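PDB 4QE0: hypothetical protein, which is of unknown function and belongs to the DUF5043 family, built around an antiparallel beta sheet accompanied by helices. Local coordinates for residues A[107-112]-A[116-121]. Residues are numbered along the deposited sequence; the frame is centred on the assembly and turned at random.
Sequences ITMLLS and GEVMEV
Val118 CG2 presses against Leu111 CD2 at 3.4 Å, closer than carbon atoms usually approach, and reaches the selenium of Met109, a selenomethionine, at 3.8 Å. These apolar groups, with Val121, lie on one face of a beta hairpin with a classic beta bulge, formed by neighbouring strands of the antiparallel sheet. CG2 of Val118 meets both partners because it stands beside its own backbone N, CG1 being anti to that atom (chi1 176°). Further along this face, CG2 of Ile107 lies beside CG1 of Val121, the two running alongside each other in a common direction; strand 164-169 pairs with strand 106-111 along its other edge, by backbone hydrogen bonds of Ile107, Met109 and Leu111.

The register identifies the bulge: Leu110 faces both Met119 and Glu120. Leu110 O accepts a 2.8 Å bond from Met119 N and a weak one from Glu120 N, while Leu110 N gives a nearly straight bond to Glu120 O (177° at the hydrogen). The extra residue turns Met119, also a selenomethionine, toward strand 106-111, and a bend at chi3 lays its terminal methyl, CE, against Leu111 O, with its selenium beside Ser112 CA and CB.

On the other face Leu110 CD1 approaches Glu120 OE1 at 3.9 Å; both carboxylate oxygens accept backbone N-H bonds from the loop at Leu51 and dimethyl-lysine 50. At the turn, Ser112 N binds Glu117 O, and Ser112 OG bonds to the N atoms of Asn114 and Thr115. Gly116, at positive phi, closes the loop through its N, 2.8 Å from Ser112 O and tilted 34° from that carbonyl's plane.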
loop_
_atom_site.group_PDB
_atom_site.type_symbol
_atom_site.label_atom_id
_atom_site.label_comp_id
_atom_site.label_asym_id
_atom_site.label_seq_id
_atom_site.Cartn_x
_atom_site.Cartn_y
_atom_site.Cartn_z
ATOM N N ILE A 107 -5.158 -8.080 12.043
ATOM C CA ILE A 107 -4.149 -7.037 12.142
ATOM C C ILE A 107 -4.639 -6.031 13.154
ATOM O O ILE A 107 -5.815 -5.652 13.138
ATOM C CB ILE A 107 -3.901 -6.297 10.786
ATOM C CG1 ILE A 107 -3.647 -7.292 9.654
ATOM C CG2 ILE A 107 -2.731 -5.323 10.890
ATOM C CD1 ILE A 107 -4.885 -7.645 8.865
ATOM N N THR A 108 -3.731 -5.559 14.011
ATOM C CA THR A 108 -4.053 -4.532 14.988
ATOM C C THR A 108 -3.068 -3.369 14.875
ATOM O O THR A 108 -1.852 -3.581 14.904
ATOM C CB THR A 108 -4.048 -5.126 16.420
ATOM O OG1 THR A 108 -5.023 -6.199 16.530
ATOM C CG2 THR A 108 -4.367 -4.089 17.441
HETATM N N MSE A 109 -3.607 -2.171 14.728
HETATM C CA MSE A 109 -2.835 -0.922 14.771
HETATM C C MSE A 109 -3.179 -0.254 16.071
HETATM O O MSE A 109 -4.372 -0.118 16.421
HETATM C CB MSE A 109 -3.220 0.031 13.637
HETATM C CG MSE A 109 -2.761 -0.449 12.290
HETATM SE SE MSE A 109 -3.264 0.931 10.911
HETATM C CE MSE A 109 -5.215 0.888 10.939
ATOM N N LEU A 110 -2.151 0.149 16.815
ATOM C CA LEU A 110 -2.343 0.916 18.042
ATOM C C LEU A 110 -1.899 2.341 17.780
ATOM O O LEU A 110 -0.731 2.595 17.451
ATOM C CB LEU A 110 -1.573 0.310 19.193
ATOM C CG LEU A 110 -1.856 -1.182 19.448
ATOM C CD1 LEU A 110 -1.172 -1.663 20.710
ATOM C CD2 LEU A 110 -3.355 -1.432 19.526
ATOM N N LEU A 111 -2.842 3.267 17.919
ATOM C CA LEU A 111 -2.617 4.655 17.589
ATOM C C LEU A 111 -2.374 5.530 18.810
ATOM O O LEU A 111 -2.959 5.313 19.876
ATOM C CB LEU A 111 -3.828 5.231 16.869
ATOM C CG LEU A 111 -4.428 4.517 15.657
ATOM C CD1 LEU A 111 -5.544 5.386 15.111
ATOM C CD2 LEU A 111 -3.429 4.177 14.599
ATOM N N SER A 112 -1.561 6.558 18.614
ATOM C CA SER A 112 -1.375 7.598 19.611
ATOM C C SER A 112 -2.662 8.366 19.776
ATOM O O SER A 112 -3.258 8.804 18.801
ATOM C CB SER A 112 -0.279 8.587 19.204
ATOM O OG SER A 112 -0.348 9.759 19.998
ATOM N N GLY A 116 -2.645 10.467 16.582
ATOM C CA GLY A 116 -3.305 9.527 15.684
ATOM C C GLY A 116 -2.375 8.709 14.814
ATOM O O GLY A 116 -2.847 7.936 13.973
ATOM N N GLU A 117 -1.067 8.815 15.045
ATOM C CA GLU A 117 -0.085 8.010 14.332
ATOM C C GLU A 117 -0.063 6.589 14.865
ATOM O O GLU A 117 -0.367 6.342 16.030
ATOM C CB GLU A 117 1.318 8.638 14.427
ATOM C CG GLU A 117 1.394 9.978 13.695
ATOM C CD GLU A 117 2.671 10.758 13.975
ATOM O OE1 GLU A 117 3.608 10.204 14.592
ATOM O OE2 GLU A 117 2.726 11.940 13.570
ATOM N N VAL A 118 0.327 5.664 14.003
ATOM C CA VAL A 118 0.426 4.269 14.371
ATOM C C VAL A 118 1.701 4.044 15.150
ATOM O O VAL A 118 2.790 4.172 14.610
ATOM C CB VAL A 118 0.389 3.376 13.120
ATOM C CG1 VAL A 118 0.586 1.936 13.524
ATOM C CG2 VAL A 118 -0.927 3.561 12.402
HETATM N N MSE A 119 1.561 3.744 16.433
HETATM C CA MSE A 119 2.701 3.507 17.312
HETATM C C MSE A 119 3.195 2.093 17.234
HETATM O O MSE A 119 4.398 1.857 17.284
HETATM C CB MSE A 119 2.275 3.788 18.757
HETATM C CG MSE A 119 2.059 5.270 18.968
HETATM SE SE MSE A 119 1.599 5.575 20.879
HETATM C CE MSE A 119 0.190 4.230 21.216
ATOM N N GLU A 120 2.278 1.134 17.128
ATOM C CA GLU A 120 2.611 -0.295 17.103
ATOM C C GLU A 120 1.619 -1.046 16.213
ATOM O O GLU A 120 0.480 -0.598 16.031
ATOM C CB GLU A 120 2.518 -0.917 18.513
ATOM C CG GLU A 120 3.427 -0.281 19.541
ATOM C CD GLU A 120 3.417 -0.970 20.906
ATOM O OE1 GLU A 120 2.698 -1.988 21.133
ATOM O OE2 GLU A 120 4.169 -0.471 21.778
ATOM N N VAL A 121 2.073 -2.185 15.707
ATOM C CA VAL A 121 1.269 -3.103 14.912
ATOM C C VAL A 121 1.517 -4.496 15.457
ATOM O O VAL A 121 2.653 -4.846 15.797
ATOM C CB VAL A 121 1.645 -3.056 13.415
ATOM C CG1 VAL A 121 0.797 -4.033 12.623
ATOM C CG2 VAL A 121 1.473 -1.645 12.851
#